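2-(hydroxymethyl)glutarate dehydrogenase (Eubacterium barkeri, PDB 3CKY) catalyses the NADH-dependent reduction of 2-formylglutarate to (S)-2-hydroxymethylglutarate, a step in the fermentation of nicotinate. Local coordinates at residues N54-A59 / G82-C88; V100-L106 / T167-A172; G182-A186 / A265-F269; P202-Q206 / M223-M228; G235-Q241 / L277-M282. One frame throughout, in Å; residues are numbered along the deposited sequence.

Interaction 1 (N54-A59 / G82-C88)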
# COMPACT_ATOMS: atom_id res chain seq x y z
N ASN A 54 1.79 42.56 8.59
CA ASN A 54 0.93 42.02 7.52
C ASN A 54 -0.32 42.85 7.25
O ASN A 54 -0.68 43.07 6.09
CB ASN A 54 0.49 40.59 7.86
CG ASN A 54 1.64 39.59 7.85
OD1 ASN A 54 2.68 39.83 7.25
ND2 ASN A 54 1.44 38.46 8.52
N GLN A 55 -0.99 43.28 8.31
CA GLN A 55 -2.19 44.11 8.18
C GLN A 55 -1.91 45.40 7.41
O GLN A 55 -2.69 45.79 6.54
CB GLN A 55 -2.76 44.44 9.55
CG GLN A 55 -3.26 43.22 10.30
CD GLN A 55 -4.10 43.60 11.49
OE1 GLN A 55 -3.76 44.52 12.25
NE2 GLN A 55 -5.22 42.91 11.67
N LYS A 56 -0.80 46.05 7.75
CA LYS A 56 -0.37 47.27 7.06
C LYS A 56 -0.24 47.06 5.56
O LYS A 56 -0.75 47.86 4.77
CB LYS A 56 0.97 47.76 7.62
CG LYS A 56 0.88 48.40 9.01
CD LYS A 56 0.74 49.91 8.94
CE LYS A 56 2.09 50.62 8.83
NZ LYS A 56 2.81 50.35 7.56
N VAL A 57 0.43 45.97 5.16
CA VAL A 57 0.55 45.62 3.75
C VAL A 57 -0.85 45.40 3.16
O VAL A 57 -1.16 45.92 2.08
CB VAL A 57 1.40 44.35 3.54
CG1 VAL A 57 1.48 43.99 2.06
CG2 VAL A 57 2.80 44.53 4.12
N ALA A 58 -1.68 44.65 3.88
CA ALA A 58 -3.03 44.32 3.43
C ALA A 58 -3.88 45.56 3.11
O ALA A 58 -4.50 45.64 2.05
CB ALA A 58 -3.74 43.45 4.47
N ALA A 59 -3.88 46.52 4.03
CA ALA A 59 -4.68 47.74 3.88
C ALA A 59 -4.26 48.59 2.68
O ALA A 59 -5.10 49.23 2.05
CB ALA A 59 -4.63 48.56 5.16
N GLY A 82 -6.76 39.22 14.13
CA GLY A 82 -6.15 40.34 13.41
C GLY A 82 -5.54 39.93 12.08
O GLY A 82 -4.46 40.38 11.71
N GLY A 83 -6.26 39.08 11.34
CA GLY A 83 -5.73 38.48 10.12
C GLY A 83 -5.62 39.42 8.94
O GLY A 83 -6.09 40.56 9.00
N VAL A 84 -5.00 38.92 7.87
CA VAL A 84 -4.85 39.68 6.63
C VAL A 84 -6.22 40.01 6.01
O VAL A 84 -6.44 41.14 5.57
CB VAL A 84 -3.95 38.91 5.62
CG1 VAL A 84 -4.11 39.45 4.20
CG2 VAL A 84 -2.50 38.98 6.07
N LEU A 85 -7.12 39.03 6.01
CA LEU A 85 -8.46 39.19 5.44
C LEU A 85 -9.23 40.37 6.04
O LEU A 85 -9.85 41.15 5.31
CB LEU A 85 -9.28 37.90 5.58
CG LEU A 85 -9.33 36.91 4.40
CD1 LEU A 85 -8.27 37.17 3.34
CD2 LEU A 85 -9.25 35.46 4.89
N SER A 86 -9.19 40.49 7.37
CA SER A 86 -9.90 41.57 8.05
C SER A 86 -9.35 42.97 7.69
O SER A 86 -10.08 43.96 7.79
CB SER A 86 -9.86 41.37 9.57
OG SER A 86 -8.55 41.56 10.09
N ALA A 87 -8.09 43.03 7.28
CA ALA A 87 -7.43 44.31 6.96
C ALA A 87 -7.46 44.67 5.48
O ALA A 87 -7.04 45.76 5.11
CB ALA A 87 -5.99 44.28 7.45
N CYS A 88 -7.95 43.76 4.63
CA CYS A 88 -8.08 44.04 3.20
C CYS A 88 -9.33 44.85 2.90
O CYS A 88 -10.39 44.62 3.50
CB CYS A 88 -8.18 42.74 2.40
SG CYS A 88 -6.69 41.78 2.35
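Ala58 meets Ala87 methyl to methyl, CB to CB at 3.8 Å, and this pair sits in the middle of a contact between helix 54-60 and the short, weakly bonded helix 84-87. With so little side chain between them the backbones come close, the CA atoms of Ala58 and Cys88 being 5.1 Å apart. The Ala58 methyl also meets CG1 of Val84 and, at 4.0 Å, SG of Cys88. Val84 splits its two methyls between Ala58 and Asn54. Its CG1 stands anti to the backbone N (chi1 163°) and reaches Ala58, while its CG2 turns to CB of Asn54 at 3.8 Å. One residue on from Ala58, the CA of Ala59 lies 3.3 Å from the carbonyl O of Ala87, a CA-H...O contact.

Gln55 lies toward the solvent side, partly exposed. Its extended chain runs past the Ala87 methyl and carries NE2 to within 2.6 Å of Gly82 O. In the second shell, Ser86 OG bonds back to Gly83 O at 2.9 Å, tying the loop 82-83 to the turn that follows it.

Both helices belong to the Rossmann-type NAD-binding domain and lie against the parallel part of its mixed sheet. Asn54 and Val84 both touch Ile10 at the end of strand 6-10, part of the probable NAD site; Asn54 also rests on Phe33 of strand 29-33, and Val77 of helix 71-79 packs against both Asn54 and Val84.

Interaction 2 (V100-L106 / T167-A172)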
# COMPACT_ATOMS: atom_id res chain seq x y z
N VAL A 100 -0.36 23.95 -0.97
CA VAL A 100 -1.47 23.46 -0.17
C VAL A 100 -2.50 22.71 -1.03
O VAL A 100 -2.45 22.75 -2.25
CB VAL A 100 -2.19 24.63 0.57
CG1 VAL A 100 -1.24 25.31 1.57
CG2 VAL A 100 -2.76 25.64 -0.43
N SER A 101 -3.40 21.99 -0.37
CA SER A 101 -4.46 21.27 -1.07
C SER A 101 -5.48 22.26 -1.64
O SER A 101 -5.67 23.34 -1.09
CB SER A 101 -5.17 20.30 -0.13
OG SER A 101 -5.84 21.02 0.89
N PRO A 102 -6.13 21.89 -2.76
CA PRO A 102 -7.23 22.69 -3.30
C PRO A 102 -8.28 23.06 -2.25
O PRO A 102 -8.73 24.20 -2.21
CB PRO A 102 -7.83 21.79 -4.38
CG PRO A 102 -6.73 20.89 -4.80
CD PRO A 102 -5.86 20.70 -3.60
N SER A 103 -8.65 22.09 -1.41
CA SER A 103 -9.68 22.30 -0.39
C SER A 103 -9.28 23.41 0.59
O SER A 103 -10.11 24.22 0.97
CB SER A 103 -9.94 21.00 0.38
OG SER A 103 -8.80 20.67 1.15
N SER A 104 -8.01 23.40 1.00
CA SER A 104 -7.43 24.48 1.80
C SER A 104 -7.74 25.85 1.21
O SER A 104 -8.20 26.77 1.91
CB SER A 104 -5.91 24.31 1.92
OG SER A 104 -5.23 25.55 2.14
N THR A 105 -7.49 25.98 -0.09
CA THR A 105 -7.71 27.23 -0.81
C THR A 105 -9.21 27.54 -0.98
O THR A 105 -9.61 28.71 -0.88
CB THR A 105 -7.00 27.22 -2.17
OG1 THR A 105 -5.58 27.17 -1.96
CG2 THR A 105 -7.33 28.46 -2.99
N LEU A 106 -10.03 26.52 -1.24
CA LEU A 106 -11.47 26.72 -1.37
C LEU A 106 -12.09 27.26 -0.08
O LEU A 106 -12.92 28.17 -0.13
CB LEU A 106 -12.19 25.43 -1.78
CG LEU A 106 -12.37 25.06 -3.26
CD1 LEU A 106 -12.34 26.29 -4.16
CD2 LEU A 106 -11.34 24.04 -3.72
N THR A 167 -10.99 28.13 -8.72
CA THR A 167 -10.30 28.07 -7.44
C THR A 167 -9.87 26.65 -7.06
O THR A 167 -10.66 25.71 -7.13
CB THR A 167 -11.18 28.67 -6.34
OG1 THR A 167 -11.60 29.97 -6.75
CG2 THR A 167 -10.42 28.78 -5.01
N GLY A 168 -8.61 26.51 -6.68
CA GLY A 168 -8.05 25.22 -6.31
C GLY A 168 -7.36 24.45 -7.44
O GLY A 168 -6.64 23.50 -7.13
N ALA A 169 -7.52 24.88 -8.72
CA ALA A 169 -6.95 24.15 -9.89
C ALA A 169 -5.44 24.32 -10.07
O ALA A 169 -4.77 23.38 -10.52
CB ALA A 169 -7.69 24.52 -11.18
N GLY A 170 -4.92 25.51 -9.76
CA GLY A 170 -3.47 25.75 -9.74
C GLY A 170 -2.79 24.84 -8.73
O GLY A 170 -1.81 24.17 -9.05
N ASP A 171 -3.32 24.83 -7.51
CA ASP A 171 -2.86 23.91 -6.46
C ASP A 171 -2.93 22.46 -6.94
O ASP A 171 -1.99 21.68 -6.74
CB ASP A 171 -3.71 24.03 -5.21
CG ASP A 171 -3.53 25.34 -4.50
OD1 ASP A 171 -2.44 25.94 -4.58
OD2 ASP A 171 -4.50 25.78 -3.85
N ALA A 172 -4.05 22.13 -7.58
CA ALA A 172 -4.31 20.80 -8.07
C ALA A 172 -3.27 20.29 -9.08
O ALA A 172 -2.81 19.13 -8.96
CB ALA A 172 -5.72 20.74 -8.70
O HOH W 1 -0.35 22.94 -4.47
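Pro102 and Gly168 bring the two backbones to a CA-CA distance of 4.0 Å, where the first turn of helix 102-114 meets the start of helix 169-197. Here the Rossmann-type domain, which holds the first helix, joins the all-helical domain, into which the second, long helix leads. Gly168, at the N-cap position with a positive phi of 93°, has no CB to fend off the proline, whose CB rests 3.5 Å from Gly168 O. The Pro102 ring continues onto the methyl of Ala172, and Cys198 of the second subunit packs on both residues.

Farther along, Leu106 and Thr167 lie alongside each other, head to tail, the leucine CD1 pressed tightly on the threonine CG2 at 3.3 Å. That CG2 also meets CG2 of Thr105.

A water bridges Val100 O and Asp171 O, donating to both at 3.1 Å. Asp121, on strand 118-125, accepts from the backbone N of Gly168 and of Asp171, gripping the helix start. Val100 follows Ser99, and Asp171 precedes Lys174 by one turn, respectively a probable NAD contact and the probable active-site lysine. A chi1 of -65° turns the Thr105 hydroxyl to the buried Asp171 carboxylate and leaves CG2 for Thr167; Thr105 OG1 donates to Asp171 OD2 at 2.6 Å, almost end-on to the C-O bond.

Interaction 3 (G182-A186 / A265-F269)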
# COMPACT_ATOMS: atom_id res chain seq x y z
N GLY A 182 7.35 12.03 -7.82
CA GLY A 182 7.63 11.17 -6.67
C GLY A 182 7.42 9.70 -6.94
O GLY A 182 8.28 8.88 -6.60
N CYS A 183 6.30 9.36 -7.56
CA CYS A 183 6.03 7.97 -7.93
C CYS A 183 7.07 7.42 -8.90
O CYS A 183 7.56 6.30 -8.74
CB CYS A 183 4.64 7.84 -8.55
SG CYS A 183 3.24 8.02 -7.41
N ASN A 184 7.40 8.22 -9.91
CA ASN A 184 8.31 7.79 -10.96
C ASN A 184 9.69 7.53 -10.37
O ASN A 184 10.36 6.57 -10.75
CB ASN A 184 8.39 8.84 -12.09
CG ASN A 184 7.09 8.97 -12.86
OD1 ASN A 184 6.18 8.15 -12.72
ND2 ASN A 184 7.00 10.01 -13.67
N MET A 185 10.09 8.36 -9.41
CA MET A 185 11.36 8.18 -8.74
C MET A 185 11.37 6.94 -7.85
O MET A 185 12.31 6.14 -7.90
CB MET A 185 11.70 9.41 -7.91
CG MET A 185 13.04 9.31 -7.12
SD MET A 185 14.53 9.26 -8.14
CE MET A 185 15.15 7.59 -7.85
N ALA A 186 10.33 6.78 -7.05
CA ALA A 186 10.20 5.58 -6.22
C ALA A 186 10.28 4.29 -7.07
O ALA A 186 10.93 3.33 -6.69
CB ALA A 186 8.87 5.62 -5.41
N ALA A 265 4.57 5.12 -2.62
CA ALA A 265 5.72 6.03 -2.80
C ALA A 265 5.98 6.83 -1.53
O ALA A 265 7.11 7.00 -1.12
CB ALA A 265 5.50 6.98 -4.00
N THR A 266 4.91 7.31 -0.90
CA THR A 266 5.04 8.11 0.32
C THR A 266 5.77 7.34 1.42
O THR A 266 6.66 7.89 2.09
CB THR A 266 3.64 8.60 0.79
OG1 THR A 266 2.99 9.29 -0.29
CG2 THR A 266 3.73 9.50 2.03
N GLN A 267 5.41 6.08 1.59
CA GLN A 267 5.99 5.25 2.64
C GLN A 267 7.45 4.85 2.34
O GLN A 267 8.27 4.73 3.25
CB GLN A 267 5.12 4.01 2.91
CG GLN A 267 3.75 4.32 3.46
CD GLN A 267 3.73 5.31 4.63
OE1 GLN A 267 2.85 6.16 4.72
NE2 GLN A 267 4.70 5.20 5.53
N ILE A 268 7.77 4.68 1.07
CA ILE A 268 9.14 4.43 0.66
C ILE A 268 10.02 5.65 0.94
O ILE A 268 11.11 5.52 1.50
CB ILE A 268 9.20 4.02 -0.85
CG1 ILE A 268 8.44 2.69 -1.06
CG2 ILE A 268 10.68 3.85 -1.32
CD1 ILE A 268 8.19 2.37 -2.52
N PHE A 269 9.55 6.84 0.59
CA PHE A 269 10.26 8.06 0.94
C PHE A 269 10.33 8.30 2.46
O PHE A 269 11.28 8.90 2.93
CB PHE A 269 9.65 9.29 0.27
CG PHE A 269 10.04 9.44 -1.17
CD1 PHE A 269 11.34 9.79 -1.52
CD2 PHE A 269 9.10 9.24 -2.17
CE1 PHE A 269 11.70 9.96 -2.86
CE2 PHE A 269 9.45 9.39 -3.50
CZ PHE A 269 10.77 9.76 -3.85
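Phe269 reaches across to helix 169-197 with the edge of its ring. A chi1 of -78° sets CG anti to its own carbonyl carbon, and the ring then extends until CE2 lies 3.4 Å from Gly182 O, with that oxygen in the ring plane. Gly182 thus meets the ring through its backbone carbonyl; the same oxygen already accepts the helical bond from Ala186 N.

The Met185 and Phe269 side chains cross nearly at right angles. CG of Met185, anti to the backbone N at chi1 179°, approaches CZ of Phe269 at 4.0 Å, near the ring plane. Bends at chi2 and chi3 then lead the sulfur and methyl away, toward Met282 and Ile227.

The segments 182-186 and 265-269 cross at 63°, axes 9.6 Å apart, within the all-helical domain typical of the beta-hydroxyacid dehydrogenases. Small residues fill the crossing: Ala186 CB lies 3.9 Å from Ala265 CB, which also faces Cys183, whose SG is 4.2 Å away. Ile268 brings CD1 more loosely to the Ala186 methyl, at 4.4 Å. Met261 of the second subunit packs on Ala186, and Pro260 of that subunit packs on Ile268, while Leu245 of helix 238-255 and Val285 cover Phe269.

Interaction 4 (P202-Q206 / M223-M228)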
# COMPACT_ATOMS: atom_id res chain seq x y z
N PRO A 202 24.62 0.42 -14.25
CA PRO A 202 23.78 1.63 -14.32
C PRO A 202 23.87 2.35 -15.67
O PRO A 202 22.86 2.84 -16.16
CB PRO A 202 24.33 2.51 -13.20
CG PRO A 202 24.91 1.56 -12.24
CD PRO A 202 25.46 0.42 -13.04
N GLU A 203 25.07 2.39 -16.26
CA GLU A 203 25.28 3.01 -17.56
C GLU A 203 24.46 2.33 -18.64
O GLU A 203 23.89 2.99 -19.50
CB GLU A 203 26.74 2.95 -17.99
CG GLU A 203 27.73 3.23 -16.92
CD GLU A 203 28.13 1.98 -16.18
OE1 GLU A 203 28.90 1.17 -16.78
OE2 GLU A 203 27.65 1.82 -15.03
N THR A 204 24.45 1.00 -18.61
CA THR A 204 23.68 0.23 -19.57
C THR A 204 22.20 0.56 -19.47
O THR A 204 21.54 0.75 -20.47
CB THR A 204 23.88 -1.28 -19.37
OG1 THR A 204 25.28 -1.58 -19.46
CG2 THR A 204 23.10 -2.08 -20.45
N MET A 205 21.71 0.63 -18.23
CA MET A 205 20.32 0.97 -17.98
C MET A 205 19.99 2.40 -18.38
O MET A 205 18.97 2.64 -19.00
CB MET A 205 19.96 0.73 -16.52
CG MET A 205 19.80 -0.75 -16.19
SD MET A 205 19.22 -1.07 -14.49
CE MET A 205 20.67 -0.65 -13.52
N GLN A 206 20.86 3.35 -18.06
CA GLN A 206 20.63 4.72 -18.48
C GLN A 206 20.55 4.85 -19.99
O GLN A 206 19.64 5.50 -20.53
CB GLN A 206 21.72 5.65 -18.00
CG GLN A 206 21.22 7.11 -18.05
CD GLN A 206 22.31 8.10 -18.19
OE1 GLN A 206 23.46 7.75 -18.52
NE2 GLN A 206 21.98 9.36 -17.95
N MET A 223 19.41 10.38 -12.62
CA MET A 223 20.27 9.21 -12.82
C MET A 223 21.77 9.56 -12.86
O MET A 223 22.57 9.09 -12.07
CB MET A 223 19.85 8.50 -14.11
CG MET A 223 20.65 7.26 -14.45
SD MET A 223 20.31 5.97 -13.27
CE MET A 223 21.17 4.57 -14.06
N GLU A 224 22.14 10.39 -13.80
CA GLU A 224 23.53 10.73 -13.98
C GLU A 224 24.04 11.69 -12.90
O GLU A 224 25.10 11.45 -12.30
CB GLU A 224 23.70 11.32 -15.37
CG GLU A 224 25.13 11.36 -15.83
CD GLU A 224 25.25 11.65 -17.32
OE1 GLU A 224 24.44 11.04 -18.10
OE2 GLU A 224 26.14 12.46 -17.69
N LYS A 225 23.29 12.74 -12.63
CA LYS A 225 23.75 13.79 -11.73
C LYS A 225 23.87 13.37 -10.26
O LYS A 225 24.80 13.81 -9.58
CB LYS A 225 22.86 15.03 -11.83
CG LYS A 225 23.40 16.23 -11.06
CD LYS A 225 22.51 17.46 -11.20
CE LYS A 225 22.97 18.57 -10.25
NZ LYS A 225 22.01 19.73 -10.19
N PHE A 226 22.93 12.55 -9.78
CA PHE A 226 22.85 12.20 -8.37
C PHE A 226 23.14 10.72 -8.10
O PHE A 226 23.98 10.41 -7.26
CB PHE A 226 21.47 12.55 -7.79
CG PHE A 226 21.14 14.02 -7.86
CD1 PHE A 226 21.54 14.89 -6.84
CD2 PHE A 226 20.44 14.54 -8.94
CE1 PHE A 226 21.25 16.25 -6.91
CE2 PHE A 226 20.14 15.91 -9.00
CZ PHE A 226 20.54 16.75 -7.99
N ILE A 227 22.41 9.84 -8.76
CA ILE A 227 22.47 8.42 -8.48
C ILE A 227 23.84 7.88 -8.90
O ILE A 227 24.56 7.35 -8.08
CB ILE A 227 21.33 7.62 -9.20
CG1 ILE A 227 19.97 8.02 -8.62
CG2 ILE A 227 21.52 6.12 -9.06
CD1 ILE A 227 18.76 7.52 -9.45
N MET A 228 24.21 8.05 -10.16
CA MET A 228 25.48 7.48 -10.64
C MET A 228 26.71 8.18 -10.05
O MET A 228 27.77 7.56 -9.90
CB MET A 228 25.54 7.47 -12.15
CG MET A 228 24.52 6.56 -12.73
SD MET A 228 24.64 6.43 -14.52
CE MET A 228 26.22 5.55 -14.65
O HOH W 2 20.19 10.98 -16.34
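Pro202 opens segment 202-206, its CB touched by two methionine methyls, CE of Met223 and CE of Met228, each at 3.9 Å. The contact is an antiparallel helix pair at the surface of the all-helical domain: the short segments run at 151° to each other with axes 11.6 Å apart, a separation spanned by long side chains. Met223 starts out anti to its backbone N and bends at chi2, which also brings its methyl to the carbonyl O of Pro202. Leu192 of helix 169-197 packs against Met223.

Next, Glu203 takes part mainly through CG, which meets CE of Met228 at 3.6 Å, the two side chains crossing. Met228 comes over from a wide, pi-type turn, in which its N bonds to Met223 O at 2.7 Å. Thr204 and Met205 face another way, onto Val164 and Val176 of the second subunit.

Gln206 closes the segment with its chain stretched across to the other helix. Its CG packs on CG of Met223 at 3.6 Å, and a water accepts from both Gln206 NE2 and Glu224 N. The amide stands at 81° to the Glu224 carboxylate, and Gln206 NE2 donates to the anti lone pair of Glu224 OE1 at 3.0 Å, with an N-H...O angle of 162°.

Interaction 5 (G235-Q241 / L277-M282)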
# COMPACT_ATOMS: atom_id res chain seq x y z
N GLY A 235 19.78 19.52 -5.20
CA GLY A 235 18.63 19.00 -5.92
C GLY A 235 17.33 19.37 -5.23
O GLY A 235 17.15 20.49 -4.75
N PHE A 236 16.42 18.41 -5.17
CA PHE A 236 15.11 18.63 -4.59
C PHE A 236 15.00 17.73 -3.35
O PHE A 236 14.95 16.50 -3.46
CB PHE A 236 14.04 18.30 -5.63
CG PHE A 236 12.66 18.57 -5.17
CD1 PHE A 236 12.30 19.84 -4.72
CD2 PHE A 236 11.70 17.57 -5.17
CE1 PHE A 236 11.01 20.09 -4.29
CE2 PHE A 236 10.42 17.82 -4.72
CZ PHE A 236 10.06 19.08 -4.29
N ALA A 237 14.98 18.38 -2.19
CA ALA A 237 15.05 17.68 -0.90
C ALA A 237 13.99 16.59 -0.77
O ALA A 237 12.83 16.79 -1.13
CB ALA A 237 14.93 18.67 0.28
N MET A 238 14.42 15.45 -0.25
CA MET A 238 13.53 14.31 -0.02
C MET A 238 12.34 14.71 0.87
O MET A 238 11.21 14.27 0.64
CB MET A 238 14.30 13.15 0.61
CG MET A 238 13.52 11.85 0.64
SD MET A 238 14.41 10.50 1.42
CE MET A 238 15.84 10.28 0.35
N ASP A 239 12.59 15.55 1.88
CA ASP A 239 11.53 16.06 2.75
C ASP A 239 10.45 16.77 1.95
O ASP A 239 9.27 16.63 2.24
CB ASP A 239 12.08 17.02 3.81
CG ASP A 239 12.87 16.31 4.91
OD1 ASP A 239 12.57 15.15 5.26
OD2 ASP A 239 13.81 16.93 5.45
N LEU A 240 10.86 17.52 0.93
CA LEU A 240 9.92 18.31 0.14
C LEU A 240 9.09 17.44 -0.80
O LEU A 240 7.88 17.62 -0.91
CB LEU A 240 10.65 19.41 -0.61
CG LEU A 240 11.30 20.46 0.28
CD1 LEU A 240 12.12 21.46 -0.54
CD2 LEU A 240 10.24 21.19 1.15
N GLN A 241 9.73 16.49 -1.45
CA GLN A 241 9.03 15.52 -2.27
C GLN A 241 8.01 14.70 -1.46
O GLN A 241 6.92 14.41 -1.93
CB GLN A 241 10.03 14.58 -2.95
CG GLN A 241 9.38 13.50 -3.80
CD GLN A 241 8.53 14.08 -4.94
OE1 GLN A 241 7.30 14.17 -4.84
NE2 GLN A 241 9.18 14.49 -6.01
N LEU A 277 17.89 10.79 5.56
CA LEU A 277 18.19 11.26 4.20
C LEU A 277 17.31 12.43 3.77
O LEU A 277 17.37 12.86 2.62
CB LEU A 277 18.04 10.11 3.22
CG LEU A 277 19.16 9.07 3.02
CD1 LEU A 277 20.22 9.04 4.10
CD2 LEU A 277 18.55 7.68 2.78
N GLY A 278 16.51 12.98 4.68
CA GLY A 278 15.52 14.01 4.35
C GLY A 278 16.03 15.25 3.64
O GLY A 278 15.30 15.85 2.82
N ARG A 279 17.26 15.65 3.94
CA ARG A 279 17.87 16.86 3.36
C ARG A 279 18.63 16.61 2.06
O ARG A 279 19.02 17.55 1.37
CB ARG A 279 18.81 17.50 4.39
CG ARG A 279 18.10 18.05 5.61
CD ARG A 279 17.43 19.36 5.27
NE ARG A 279 16.12 19.20 4.64
CZ ARG A 279 15.55 20.07 3.80
NH1 ARG A 279 14.34 19.82 3.31
NH2 ARG A 279 16.18 21.19 3.43
N GLU A 280 18.85 15.35 1.72
CA GLU A 280 19.47 15.00 0.46
C GLU A 280 18.44 15.04 -0.66
O GLU A 280 17.24 14.98 -0.39
CB GLU A 280 20.07 13.59 0.55
CG GLU A 280 21.16 13.49 1.61
CD GLU A 280 21.88 12.15 1.64
OE1 GLU A 280 22.72 11.99 2.55
OE2 GLU A 280 21.65 11.27 0.79
N ASP A 281 18.91 15.14 -1.90
CA ASP A 281 18.02 15.06 -3.04
C ASP A 281 17.18 13.80 -2.89
O ASP A 281 17.64 12.78 -2.36
CB ASP A 281 18.79 15.04 -4.36
CG ASP A 281 17.87 14.90 -5.56
OD1 ASP A 281 17.26 15.91 -5.95
OD2 ASP A 281 17.75 13.77 -6.10
N MET A 282 15.94 13.89 -3.37
CA MET A 282 14.99 12.81 -3.21
C MET A 282 15.40 11.50 -3.90
O MET A 282 14.92 10.47 -3.51
CB MET A 282 13.59 13.26 -3.65
CG MET A 282 13.48 13.94 -5.04
SD MET A 282 12.96 12.87 -6.38
CE MET A 282 14.55 12.33 -6.94
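Met238 and Met282 pack backbone against side chain at the centre, with Met238 CA 3.8 Å from Met282 CB. Beyond CG, Met238 bends at chi3 and lays its CE on CB of Leu277 at 3.6 Å. Met282 turns the other way: a chi1 of 50° tucks its CG over the backbone, where it touches CD2 of the Phe236 ring, and its CB meets CB of Gln241. Phe269 of helix 260-274 packs against Met238, Gln241 and Met282 alike.

Around this core the backbones are laced together. Ala237 and Asp281 form a single beta bridge, in which Met282 N donates to Phe236 O at 2.8 Å and Met238 N to Glu280 O at 2.9 Å. One residue on, Asp239 N donates to Gly278 O at 2.9 Å; Gly278 sits in the type I turn 277-280.

Polar groups surround this. The buried Asp281 takes Phe236 N on the anti lone pair of OD1 at 2.8 Å, almost straight at 170°; OD1 is also salt-bridged to Lys222, while OD2 is held by Ser283. Exposed Arg279 folds back, its guanidinium face-on to the Ala237 methyl; its NE makes a weak hydrogen bond, part of a salt bridge, to Asp239 OD2 at 3.3 Å, and Asp239 OD1 pairs with Arg273. The loop carbonyls thus engage the first turn of helix 238-255, with Ala237 at its N-cap position; this helix carries Lys243, a probable NAD ligand, in the family's helical domain.

Interactions 2 and 3 are buried and lie on one element, helix 169-197: interaction 2 at its start, where the two domains join, and interaction 3 farther along. Both also touch the second subunit. Interaction 1, partly buried, stands apart in the nucleotide-binding domain, about 50 Å between centres from interaction 4, a surface contact. Interactions 3, 4 and 5 form one connected cluster, with Met185 touching both Ile227 and Met282. Chemistry follows place: interaction 1 packs small methyls between helices, interaction 3 is chiefly apolar with no hydrogen bond across it, interaction 2 buries one carboxylate-hydroxyl bond, interaction 4 adds an amide-carboxylate bond, and partly buried interaction 5 sets backbone bonds and a salt bridge around a methionine centre.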